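Local atomic coordinates of CBS domain protein (Porphyromonas gingivalis, PDB entry 2NQW), a protein that is of unknown function, though its family is linked to flavin adenine dinucleotide binding; the part here is the transporter-associated domain of a membrane CBS-domain protein. Residues F72-T77 and I87-F92. Numbering follows the deposited sequence.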
loop_
_atom_site.group_PDB
_atom_site.type_symbol
_atom_site.label_atom_id
_atom_site.label_comp_id
_atom_site.label_asym_id
_atom_site.label_seq_id
_atom_site.Cartn_x
_atom_site.Cartn_y
_atom_site.Cartn_z
ATOM N N PHE A 72 -2.100 -9.075 2.921
ATOM C CA PHE A 72 -2.479 -7.884 2.151
ATOM C C PHE A 72 -2.323 -8.092 0.663
ATOM O O PHE A 72 -1.388 -8.751 0.201
ATOM C CB PHE A 72 -1.583 -6.704 2.593
ATOM C CG PHE A 72 -1.655 -6.434 4.075
ATOM C CD1 PHE A 72 -0.626 -6.839 4.905
ATOM C CD2 PHE A 72 -2.783 -5.867 4.641
ATOM C CE1 PHE A 72 -0.708 -6.636 6.272
ATOM C CE2 PHE A 72 -2.877 -5.670 6.034
ATOM C CZ PHE A 72 -1.846 -6.058 6.848
ATOM N N ARG A 73 -3.210 -7.458 -0.081
ATOM C CA ARG A 73 -3.067 -7.351 -1.524
ATOM C C ARG A 73 -3.199 -5.875 -1.879
ATOM O O ARG A 73 -4.104 -5.177 -1.374
ATOM C CB ARG A 73 -4.158 -8.159 -2.238
ATOM C CG ARG A 73 -4.006 -8.159 -3.755
ATOM C CD ARG A 73 -5.180 -8.971 -4.417
ATOM N NE ARG A 73 -5.059 -8.974 -5.879
ATOM C CZ ARG A 73 -4.251 -9.786 -6.551
ATOM N NH1 ARG A 73 -3.518 -10.672 -5.882
ATOM N NH2 ARG A 73 -4.177 -9.706 -7.886
ATOM N N PHE A 74 -2.295 -5.414 -2.738
ATOM C CA PHE A 74 -2.215 -4.002 -3.114
ATOM C C PHE A 74 -2.418 -3.858 -4.606
ATOM O O PHE A 74 -2.004 -4.736 -5.381
ATOM C CB PHE A 74 -0.787 -3.501 -2.835
ATOM C CG PHE A 74 -0.329 -3.717 -1.407
ATOM C CD1 PHE A 74 -0.903 -2.998 -0.369
ATOM C CD2 PHE A 74 0.662 -4.642 -1.088
ATOM C CE1 PHE A 74 -0.507 -3.199 0.944
ATOM C CE2 PHE A 74 1.077 -4.839 0.253
ATOM C CZ PHE A 74 0.492 -4.081 1.256
ATOM N N GLN A 75 -3.047 -2.766 -5.030
ATOM C CA GLN A 75 -3.170 -2.504 -6.453
ATOM C C GLN A 75 -2.898 -1.009 -6.689
ATOM O O GLN A 75 -3.406 -0.142 -5.962
ATOM C CB GLN A 75 -4.584 -2.840 -6.937
ATOM C CG GLN A 75 -4.827 -2.561 -8.435
ATOM C CD GLN A 75 -6.228 -2.997 -8.829
ATOM O OE1 GLN A 75 -6.766 -3.955 -8.261
ATOM N NE2 GLN A 75 -6.791 -2.360 -9.825
ATOM N N VAL A 76 -2.082 -0.714 -7.714
ATOM C CA VAL A 76 -1.854 0.703 -8.075
ATOM C C VAL A 76 -3.099 1.154 -8.822
ATOM O O VAL A 76 -3.356 0.678 -9.928
ATOM C CB VAL A 76 -0.607 0.870 -8.965
ATOM C CG1 VAL A 76 -0.484 2.307 -9.461
ATOM C CG2 VAL A 76 0.613 0.491 -8.171
ATOM N N THR A 77 -3.851 2.092 -8.230
ATOM C CA THR A 77 -5.078 2.544 -8.889
ATOM C C THR A 77 -4.885 3.873 -9.624
ATOM O O THR A 77 -5.639 4.157 -10.548
ATOM C CB THR A 77 -6.211 2.690 -7.870
ATOM O OG1 THR A 77 -5.745 3.515 -6.792
ATOM C CG2 THR A 77 -6.637 1.291 -7.371
ATOM N N ILE A 87 -2.920 3.766 -3.951
ATOM C CA ILE A 87 -2.899 2.323 -3.847
ATOM C C ILE A 87 -4.159 1.857 -3.124
ATOM O O ILE A 87 -4.524 2.403 -2.062
ATOM C CB ILE A 87 -1.631 1.843 -3.094
ATOM C CG1 ILE A 87 -0.415 1.990 -4.027
ATOM C CG2 ILE A 87 -1.742 0.383 -2.615
ATOM C CD1 ILE A 87 0.945 1.833 -3.328
ATOM N N LYS A 88 -4.799 0.841 -3.704
ATOM C CA LYS A 88 -5.877 0.115 -3.038
ATOM C C LYS A 88 -5.295 -0.979 -2.162
ATOM O O LYS A 88 -4.430 -1.747 -2.617
ATOM C CB LYS A 88 -6.776 -0.524 -4.092
ATOM C CG LYS A 88 -7.808 -1.455 -3.499
ATOM C CD LYS A 88 -8.802 -1.918 -4.592
ATOM C CE LYS A 88 -9.699 -3.014 -4.011
ATOM N NZ LYS A 88 -10.713 -3.455 -5.038
ATOM N N ILE A 89 -5.795 -1.058 -0.916
ATOM C CA ILE A 89 -5.523 -2.214 -0.041
ATOM C C ILE A 89 -6.842 -2.996 0.002
ATOM O O ILE A 89 -7.893 -2.438 0.365
ATOM C CB ILE A 89 -5.062 -1.762 1.366
ATOM C CG1 ILE A 89 -3.785 -0.931 1.262
ATOM C CG2 ILE A 89 -4.911 -2.994 2.267
ATOM C CD1 ILE A 89 -3.261 -0.397 2.601
ATOM N N PHE A 90 -6.791 -4.257 -0.426
ATOM C CA PHE A 90 -7.997 -5.077 -0.451
ATOM C C PHE A 90 -8.452 -5.400 0.970
ATOM O O PHE A 90 -7.687 -5.260 1.935
ATOM C CB PHE A 90 -7.707 -6.363 -1.239
ATOM C CG PHE A 90 -7.796 -6.206 -2.734
ATOM C CD1 PHE A 90 -8.879 -6.715 -3.433
ATOM C CD2 PHE A 90 -6.796 -5.524 -3.422
ATOM C CE1 PHE A 90 -8.972 -6.560 -4.828
ATOM C CE2 PHE A 90 -6.853 -5.367 -4.805
ATOM C CZ PHE A 90 -7.954 -5.885 -5.507
ATOM N N PRO A 91 -9.708 -5.858 1.112
ATOM C CA PRO A 91 -10.123 -6.261 2.465
ATOM C C PRO A 91 -9.212 -7.382 2.958
ATOM O O PRO A 91 -8.824 -8.251 2.151
ATOM C CB PRO A 91 -11.548 -6.795 2.257
ATOM C CG PRO A 91 -11.988 -6.239 0.883
ATOM C CD PRO A 91 -10.733 -6.116 0.086
ATOM N N PHE A 92 -8.912 -7.415 4.255
ATOM C CA PHE A 92 -8.020 -8.457 4.784
ATOM C C PHE A 92 -8.590 -9.019 6.078
ATOM O O PHE A 92 -9.317 -8.334 6.830
ATOM C CB PHE A 92 -6.582 -7.922 4.982
ATOM C CG PHE A 92 -6.512 -6.692 5.808
ATOM C CD1 PHE A 92 -6.329 -6.792 7.198
ATOM C CD2 PHE A 92 -6.622 -5.425 5.226
ATOM C CE1 PHE A 92 -6.296 -5.654 7.983
ATOM C CE2 PHE A 92 -6.593 -4.287 6.023
ATOM C CZ PHE A 92 -6.418 -4.404 7.387
HETATM O O HOH W 1 -5.414 -6.637 1.544
HETATM O O HOH W 2 -9.556 -3.732 -7.665
#
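I87, inside strand 84-89 of an antiparallel hairpin, lays CG2 against F74 CB (4.0 Å), on the face that helix 49-57 covers through L52 and F53. K88 exchanges two backbone hydrogen bonds with Q75, K88 N to Q75 O (2.8 Å) and Q75 N to K88 O (3.0 Å). Its fully extended side chain sets CE over the centre of the F90 ring, while one water joins K88 NZ to Q75 OE1. I89 returns to the buried face, where I89 CG1 meets the F74 ring at its edge, 3.9 Å from F74 CD1. Beyond the strand, F90 N still donates a nearly straight bond to R73 O (3.0 Å, 173°). R73 CG stands anti to its backbone N (chi1 -176°) and the chain runs on extended, bringing CD over the F90 face opposite K88 CE in a CH-pi contact, 4.0 Å from the ring centroid; Q75 OE1 approaches the ring edge. A second water links F90 O to R73 N. At F92 the ring receives the edge of F72 in a T-shaped pair, F72 CE2 above its centre, 3.8 Å from F92 CG. F90 is thus sandwiched between two basic residues' alkyl chains: K88 NZ keeps its water, and the R73 guanidinium adds at most a weak, long cation-pi attraction.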